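Local coordinates for protein transmembrane beta-barrels (Synthetic construct, PDB 6X9Z) that is a de novo designed eight-stranded transmembrane beta-barrel, presumably made to fold and insert into a lipid membrane, at residues 7-19 and 110-122. Numbering follows the deposited sequence.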
ATOM      1  N   THR A   7     -13.945   6.057   3.348  1.00 31.67           N
ATOM      2  CA  THR A   7     -12.811   6.130   4.259  1.00 32.64           C
ATOM      3  C   THR A   7     -11.557   6.503   3.482  1.00 32.03           C
ATOM      4  O   THR A   7     -11.236   5.873   2.469  1.00 31.82           O
ATOM      5  CB  THR A   7     -12.613   4.798   4.979  1.00 33.30           C
ATOM      6  OG1 THR A   7     -13.744   4.537   5.822  1.00 33.70           O
ATOM      7  CG2 THR A   7     -11.349   4.834   5.829  1.00 34.29           C
ATOM      8  N   LEU A   8     -10.861   7.536   3.941  0.46 32.29           N
ATOM      9  CA  LEU A   8      -9.598   7.962   3.356  1.00 32.68           C
ATOM     10  C   LEU A   8      -8.496   7.767   4.382  1.00 34.16           C
ATOM     11  O   LEU A   8      -8.625   8.203   5.533  1.00 34.39           O
ATOM     12  CB  LEU A   8      -9.653   9.423   2.913  1.00 33.21           C
ATOM     13  CG  LEU A   8      -8.407   9.937   2.183  1.00 32.61           C
ATOM     14  CD1 LEU A   8      -8.210   9.209   0.874  1.00 32.04           C
ATOM     15  CD2 LEU A   8      -8.511  11.442   1.958  1.00 33.83           C
ATOM     16  N   MET A   9      -7.422   7.104   3.973  1.00 33.66           N
ATOM     17  CA  MET A   9      -6.297   6.865   4.860  1.00 33.66           C
ATOM     18  C   MET A   9      -5.010   7.209   4.133  1.00 33.33           C
ATOM     19  O   MET A   9      -4.785   6.747   3.011  1.00 33.09           O
ATOM     20  CB  MET A   9      -6.281   5.419   5.350  1.00 33.34           C
ATOM     21  CG  MET A   9      -7.375   5.143   6.368  1.00 34.25           C
ATOM     22  SD  MET A   9      -7.178   3.518   7.092  1.00 35.80           S
ATOM     23  CE  MET A   9      -7.503   2.522   5.644  1.00 37.15           C
ATOM     24  N   VAL A  10      -4.187   8.031   4.771  1.00 32.90           N
ATOM     25  CA  VAL A  10      -2.854   8.349   4.283  1.00 32.30           C
ATOM     26  C   VAL A  10      -1.875   7.406   4.961  1.00 32.41           C
ATOM     27  O   VAL A  10      -1.938   7.203   6.179  1.00 31.75           O
ATOM     28  CB  VAL A  10      -2.495   9.817   4.570  1.00 31.88           C
ATOM     29  CG1 VAL A  10      -1.036  10.079   4.241  1.00 32.39           C
ATOM     30  CG2 VAL A  10      -3.401  10.742   3.781  1.00 32.48           C
ATOM     31  N   TYR A  11      -0.978   6.821   4.173  1.00 31.42           N
ATOM     32  CA  TYR A  11      -0.012   5.870   4.687  1.00 31.17           C
ATOM     33  C   TYR A  11       1.394   6.301   4.300  1.00 31.65           C
ATOM     34  O   TYR A  11       1.596   7.027   3.322  1.00 31.38           O
ATOM     35  CB  TYR A  11      -0.290   4.452   4.169  1.00 30.88           C
ATOM     36  CG  TYR A  11      -0.089   4.263   2.679  1.00 32.13           C
ATOM     37  CD1 TYR A  11       1.164   3.952   2.163  1.00 32.28           C
ATOM     38  CD2 TYR A  11      -1.153   4.372   1.791  1.00 32.78           C
ATOM     39  CE1 TYR A  11       1.360   3.765   0.814  1.00 32.90           C
ATOM     40  CE2 TYR A  11      -0.966   4.186   0.431  1.00 33.57           C
ATOM     41  CZ  TYR A  11       0.296   3.883  -0.051  1.00 34.15           C
ATOM     42  OH  TYR A  11       0.496   3.692  -1.402  1.00 35.75           O
ATOM     43  N   VAL A  12       2.362   5.847   5.087  1.00 31.00           N
ATOM     44  CA  VAL A  12       3.775   5.978   4.754  1.00 31.37           C
ATOM     45  C   VAL A  12       4.449   4.662   5.107  1.00 31.75           C
ATOM     46  O   VAL A  12       4.291   4.157   6.223  1.00 31.33           O
ATOM     47  CB  VAL A  12       4.439   7.161   5.487  1.00 30.96           C
ATOM     48  CG1 VAL A  12       3.995   8.478   4.868  1.00 30.53           C
ATOM     49  CG2 VAL A  12       4.094   7.139   6.962  1.00 30.52           C
ATOM     50  N   VAL A  13       5.169   4.082   4.150  1.00 31.92           N
ATOM     51  CA  VAL A  13       5.781   2.778   4.363  1.00 32.30           C
ATOM     52  C   VAL A  13       7.219   2.796   3.875  1.00 32.62           C
ATOM     53  O   VAL A  13       7.598   3.565   2.989  0.88 33.03           O
ATOM     54  CB  VAL A  13       5.008   1.634   3.670  1.00 32.15           C
ATOM     55  CG1 VAL A  13       3.567   1.614   4.125  1.00 31.20           C
ATOM     56  CG2 VAL A  13       5.106   1.752   2.153  1.00 33.18           C
ATOM     57  N   VAL A  14       8.017   1.922   4.476  1.00 32.94           N
ATOM     58  CA  VAL A  14       9.372   1.639   4.032  1.00 33.46           C
ATOM     59  C   VAL A  14       9.396   0.191   3.567  1.00 33.71           C
ATOM     60  O   VAL A  14       8.973  -0.711   4.301  1.00 33.52           O
ATOM     61  CB  VAL A  14      10.403   1.895   5.143  1.00 32.96           C
ATOM     62  CG1 VAL A  14       9.936   1.291   6.465  1.00 33.13           C
ATOM     63  CG2 VAL A  14      11.757   1.346   4.740  1.00 33.73           C
ATOM     64  N   GLY A  15       9.859  -0.026   2.342  1.00 34.41           N
ATOM     65  CA  GLY A  15       9.856  -1.342   1.720  1.00 35.15           C
ATOM     66  C   GLY A  15      11.274  -1.797   1.430  1.00 35.28           C
ATOM     67  O   GLY A  15      12.089  -1.027   0.918  1.00 35.23           O
ATOM     68  N   TYR A  16      11.555  -3.052   1.760  1.00 35.10           N
ATOM     69  CA  TYR A  16      12.867  -3.657   1.560  1.00 35.64           C
ATOM     70  C   TYR A  16      12.734  -4.722   0.478  1.00 36.23           C
ATOM     71  O   TYR A  16      12.108  -5.764   0.700  1.00 36.23           O
ATOM     72  CB  TYR A  16      13.395  -4.256   2.862  1.00 34.74           C
ATOM     73  CG  TYR A  16      13.452  -3.280   4.014  1.00 34.34           C
ATOM     74  CD1 TYR A  16      14.628  -2.614   4.328  0.48 34.15           C
ATOM     75  CD2 TYR A  16      12.328  -3.032   4.796  0.62 33.93           C
ATOM     76  CE1 TYR A  16      14.686  -1.727   5.384  1.00 33.63           C
ATOM     77  CE2 TYR A  16      12.375  -2.145   5.849  0.82 33.62           C
ATOM     78  CZ  TYR A  16      13.557  -1.497   6.140  0.47 33.54           C
ATOM     79  OH  TYR A  16      13.612  -0.612   7.192  0.10 33.30           O
ATOM     80  N   ASN A  17      13.322  -4.457  -0.683  1.00 36.78           N
ATOM     81  CA  ASN A  17      13.201  -5.316  -1.850  1.00 37.25           C
ATOM     82  C   ASN A  17      14.285  -6.389  -1.856  1.00 36.79           C
ATOM     83  O   ASN A  17      15.344  -6.243  -1.239  1.00 36.20           O
ATOM     84  CB  ASN A  17      13.293  -4.493  -3.136  1.00 37.66           C
ATOM     85  CG  ASN A  17      12.279  -3.365  -3.188  1.00 38.29           C
ATOM     86  OD1 ASN A  17      11.157  -3.543  -3.662  1.00 39.73           O
ATOM     87  ND2 ASN A  17      12.674  -2.192  -2.709  1.00 37.56           N
ATOM     88  N   THR A  18      14.017  -7.464  -2.603  1.00 37.04           N
ATOM     89  CA  THR A  18      14.938  -8.592  -2.666  1.00 36.45           C
ATOM     90  C   THR A  18      16.240  -8.252  -3.382  1.00 36.68           C
ATOM     91  O   THR A  18      17.222  -8.988  -3.231  1.00 36.84           O
ATOM     92  CB  THR A  18      14.265  -9.785  -3.347  1.00 38.03           C
ATOM     93  OG1 THR A  18      13.619  -9.353  -4.550  0.81 40.36           O
ATOM     94  CG2 THR A  18      13.238 -10.421  -2.420  0.73 39.50           C
ATOM     95  N   ASP A  19      16.279  -7.162  -4.149  1.00 36.09           N
ATOM     96  CA  ASP A  19      17.507  -6.712  -4.789  0.94 35.56           C
ATOM     97  C   ASP A  19      18.352  -5.825  -3.878  1.00 35.60           C
ATOM     98  O   ASP A  19      19.268  -5.150  -4.363  0.46 35.88           O
ATOM     99  CB  ASP A  19      17.191  -5.981  -6.096  0.56 34.99           C
ATOM    100  CG  ASP A  19      16.384  -4.711  -5.882  1.00 35.39           C
ATOM    101  OD1 ASP A  19      15.924  -4.475  -4.745  0.62 35.80           O
ATOM    102  OD2 ASP A  19      16.205  -3.946  -6.854  1.00 35.01           O
ATOM    103  N   SER A 110       9.987 -10.945 -10.778  1.00 52.97           N
ATOM    104  CA  SER A 110      10.737 -11.805  -9.866  1.00 53.72           C
ATOM    105  C   SER A 110      11.371 -10.995  -8.742  1.00 52.35           C
ATOM    106  O   SER A 110      12.305 -11.455  -8.085  1.00 52.58           O
ATOM    107  CB  SER A 110      11.822 -12.569 -10.619  1.00 55.60           C
ATOM    108  OG  SER A 110      12.827 -11.679 -11.069  1.00 57.20           O
ATOM    109  N   LEU A 111      10.868  -9.782  -8.540  1.00 49.78           N
ATOM    110  CA  LEU A 111      11.325  -8.887  -7.483  1.00 46.78           C
ATOM    111  C   LEU A 111      10.254  -8.836  -6.402  1.00 46.12           C
ATOM    112  O   LEU A 111       9.111  -8.462  -6.682  1.00 46.48           O
ATOM    113  CB  LEU A 111      11.600  -7.490  -8.043  1.00 46.12           C
ATOM    114  CG  LEU A 111      11.900  -6.364  -7.051  1.00 44.02           C
ATOM    115  CD1 LEU A 111      13.300  -6.509  -6.478  1.00 41.16           C
ATOM    116  CD2 LEU A 111      11.720  -5.000  -7.708  1.00 43.44           C
ATOM    117  N   GLN A 112      10.618  -9.221  -5.182  1.00 44.98           N
ATOM    118  CA  GLN A 112       9.706  -9.214  -4.047  1.00 43.15           C
ATOM    119  C   GLN A 112      10.149  -8.181  -3.020  1.00 41.28           C
ATOM    120  O   GLN A 112      11.316  -7.783  -2.965  0.86 40.61           O
ATOM    121  CB  GLN A 112       9.629 -10.592  -3.379  1.00 44.12           C
ATOM    122  CG  GLN A 112       9.104 -11.693  -4.275  1.00 46.24           C
ATOM    123  CD  GLN A 112      10.202 -12.611  -4.770  1.00 48.21           C
ATOM    124  OE1 GLN A 112      11.256 -12.732  -4.144  1.00 51.10           O
ATOM    125  NE2 GLN A 112       9.961 -13.264  -5.900  1.00 50.39           N
ATOM    126  N   LYS A 113       9.200  -7.757  -2.190  1.00 40.14           N
ATOM    127  CA  LYS A 113       9.490  -6.736  -1.198  1.00 38.62           C
ATOM    128  C   LYS A 113       8.622  -6.945   0.031  1.00 38.27           C
ATOM    129  O   LYS A 113       7.506  -7.465  -0.052  1.00 38.62           O
ATOM    130  CB  LYS A 113       9.267  -5.326  -1.757  1.00 38.99           C
ATOM    131  CG  LYS A 113       7.825  -5.022  -2.117  1.00 40.50           C
ATOM    132  CD  LYS A 113       7.675  -3.617  -2.687  1.00 42.27           C
ATOM    133  CE  LYS A 113       8.024  -2.560  -1.652  1.00 41.66           C
ATOM    134  NZ  LYS A 113       7.642  -1.194  -2.110  1.00 46.69           N
ATOM    135  N   VAL A 114       9.162  -6.541   1.175  1.00 36.55           N
ATOM    136  CA  VAL A 114       8.426  -6.460   2.428  1.00 35.75           C
ATOM    137  C   VAL A 114       8.446  -5.005   2.862  1.00 35.31           C
ATOM    138  O   VAL A 114       9.513  -4.382   2.908  1.00 35.07           O
ATOM    139  CB  VAL A 114       9.027  -7.377   3.505  1.00 36.01           C
ATOM    140  CG1 VAL A 114       8.393  -7.104   4.859  1.00 35.27           C
ATOM    141  CG2 VAL A 114       8.834  -8.834   3.109  1.00 36.72           C
ATOM    142  N   ALA A 115       7.270  -4.457   3.148  1.00 34.61           N
ATOM    143  CA  ALA A 115       7.134  -3.064   3.536  1.00 34.24           C
ATOM    144  C   ALA A 115       6.363  -2.965   4.843  1.00 33.83           C
ATOM    145  O   ALA A 115       5.375  -3.677   5.049  1.00 33.36           O
ATOM    146  CB  ALA A 115       6.431  -2.246   2.447  1.00 33.88           C
ATOM    147  N   ILE A 116       6.836  -2.090   5.727  1.00 33.73           N
ATOM    148  CA  ILE A 116       6.179  -1.799   6.991  1.00 33.41           C
ATOM    149  C   ILE A 116       5.977  -0.295   7.081  1.00 32.76           C
ATOM    150  O   ILE A 116       6.748   0.489   6.518  1.00 32.50           O
ATOM    151  CB  ILE A 116       6.984  -2.316   8.201  1.00 34.30           C
ATOM    152  CG1 ILE A 116       8.374  -1.676   8.220  1.00 35.45           C
ATOM    153  CG2 ILE A 116       7.083  -3.834   8.170  1.00 34.00           C
ATOM    154  CD1 ILE A 116       9.230  -2.105   9.390  1.00 43.05           C
ATOM    155  N   GLY A 117       4.929   0.103   7.787  1.00 31.22           N
ATOM    156  CA  GLY A 117       4.610   1.511   7.891  1.00 30.78           C
ATOM    157  C   GLY A 117       3.374   1.716   8.737  1.00 29.97           C
ATOM    158  O   GLY A 117       2.925   0.814   9.444  0.96 30.07           O
ATOM    159  N   ILE A 118       2.838   2.933   8.665  1.00 29.81           N
ATOM    160  CA  ILE A 118       1.636   3.295   9.400  1.00 29.41           C
ATOM    161  C   ILE A 118       0.590   3.789   8.413  1.00 30.39           C
ATOM    162  O   ILE A 118       0.894   4.191   7.288  1.00 30.13           O
ATOM    163  CB  ILE A 118       1.898   4.369  10.473  1.00 29.32           C
ATOM    164  CG1 ILE A 118       2.369   5.663   9.808  1.00 29.15           C
ATOM    165  CG2 ILE A 118       2.880   3.859  11.519  1.00 29.59           C
ATOM    166  CD1 ILE A 118       2.770   6.747  10.773  1.00 29.45           C
ATOM    167  N   ALA A 119      -0.662   3.764   8.861  1.00 30.25           N
ATOM    168  CA  ALA A 119      -1.790   4.216   8.061  1.00 30.57           C
ATOM    169  C   ALA A 119      -2.650   5.126   8.922  1.00 31.46           C
ATOM    170  O   ALA A 119      -3.217   4.679   9.926  1.00 31.01           O
ATOM    171  CB  ALA A 119      -2.601   3.034   7.526  1.00 31.18           C
ATOM    172  N   TYR A 120      -2.729   6.395   8.537  1.00 31.75           N
ATOM    173  CA  TYR A 120      -3.450   7.416   9.284  1.00 32.46           C
ATOM    174  C   TYR A 120      -4.797   7.657   8.624  1.00 33.65           C
ATOM    175  O   TYR A 120      -4.864   7.877   7.410  1.00 33.48           O
ATOM    176  CB  TYR A 120      -2.638   8.711   9.327  1.00 33.10           C
ATOM    177  CG  TYR A 120      -3.204   9.812  10.201  1.00 34.57           C
ATOM    178  CD1 TYR A 120      -4.066  10.771   9.680  1.00 34.89           C
ATOM    179  CD2 TYR A 120      -2.847   9.914  11.537  1.00 34.23           C
ATOM    180  CE1 TYR A 120      -4.569  11.792  10.474  1.00 34.78           C
ATOM    181  CE2 TYR A 120      -3.343  10.929  12.335  1.00 34.72           C
ATOM    182  CZ  TYR A 120      -4.202  11.863  11.801  1.00 35.37           C
ATOM    183  OH  TYR A 120      -4.686  12.864  12.613  1.00 35.16           O
ATOM    184  N   LYS A 121      -5.862   7.621   9.421  1.00 33.77           N
ATOM    185  CA  LYS A 121      -7.223   7.736   8.911  1.00 35.01           C
ATOM    186  C   LYS A 121      -7.654   9.197   8.973  1.00 35.79           C
ATOM    187  O   LYS A 121      -7.823   9.756  10.062  1.00 36.14           O
ATOM    188  CB  LYS A 121      -8.170   6.845   9.708  1.00 35.14           C
ATOM    189  CG  LYS A 121      -9.583   6.819   9.165  1.00 36.02           C
ATOM    190  CD  LYS A 121     -10.493   5.920   9.990  1.00 39.10           C
ATOM    191  CE  LYS A 121     -11.911   5.938   9.434  0.97 41.04           C
ATOM    192  NZ  LYS A 121     -12.790   4.933  10.083  0.42 44.32           N
ATOM    193  N   VAL A 122      -7.823   9.817   7.810  1.00 35.69           N
ATOM    194  CA  VAL A 122      -8.239  11.214   7.750  1.00 36.22           C
ATOM    195  C   VAL A 122      -9.737  11.309   7.488  1.00 36.77           C
ATOM    196  O   VAL A 122     -10.539  11.215   8.417  1.00 37.44           O
ATOM    197  CB  VAL A 122      -7.445  11.996   6.682  1.00 35.93           C
ATOM    198  CG1 VAL A 122      -6.065  12.369   7.205  1.00 36.26           C
ATOM    199  CG2 VAL A 122      -7.323  11.188   5.407  1.00 35.36           C
TER
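Lys113 lays its aliphatic chain alongside Asn17, the two side chains pointing the same way into the barrel, with Lys113 CB 3.2 Å from Asn17 OD1. With chi1 at 65° and a bend at chi3, the chain brings CE over the bare CA of Gly15, 4.0 Å away; a side chain at Gly15 would run into that methylene. Cutting Lys113 back to an alanine would probably uncover Gly15 and the flank of Asn17, and leave Asp23 without its weak, long ion pair, though its carboxylate also accepts a hydrogen bond from Asn17 ND2. Further along the interior face, Ala115 CB packs 3.6 Å from Gly15 CA, and Val13 CG1 reaches across the bare CA of Gly117. Met9 CG slants over Lys121, 3.6 Å from its CA. On the outer, presumably lipid-facing surface, branched side chains pair side by side: Val12 CG2 meets Ile118 CG1 at 3.6 Å, and Val14 CG1 meets Ile116 CG1 at 3.8 Å; with chi1 near 60° each isoleucine turns CG1 toward its valine. Paired backbone hydrogen bonds join Val10 with Tyr120, Val12 with Ile118, Val14 with Ile116 and Tyr16 with Val114. Where the strands end, Thr18 grips Gln112 twice: its N donates to Gln112 O (2.7 Å), and its OG1 accepts from Gln112 N (3.1 Å). This antiparallel seam between the first and last strands, 8-17 and 112-121, closes the eight-stranded barrel. Strand 22-31 hydrogen-bonds to the other edge of 8-17, strand 98-106 lies beyond 112-121, and Met9 and Ala119 touch Leu91 of strand 82-93, the strand next beyond 98-106, while Tyr11 OH is hydrogen-bonded to Asp39 OD1 of strand 36-45.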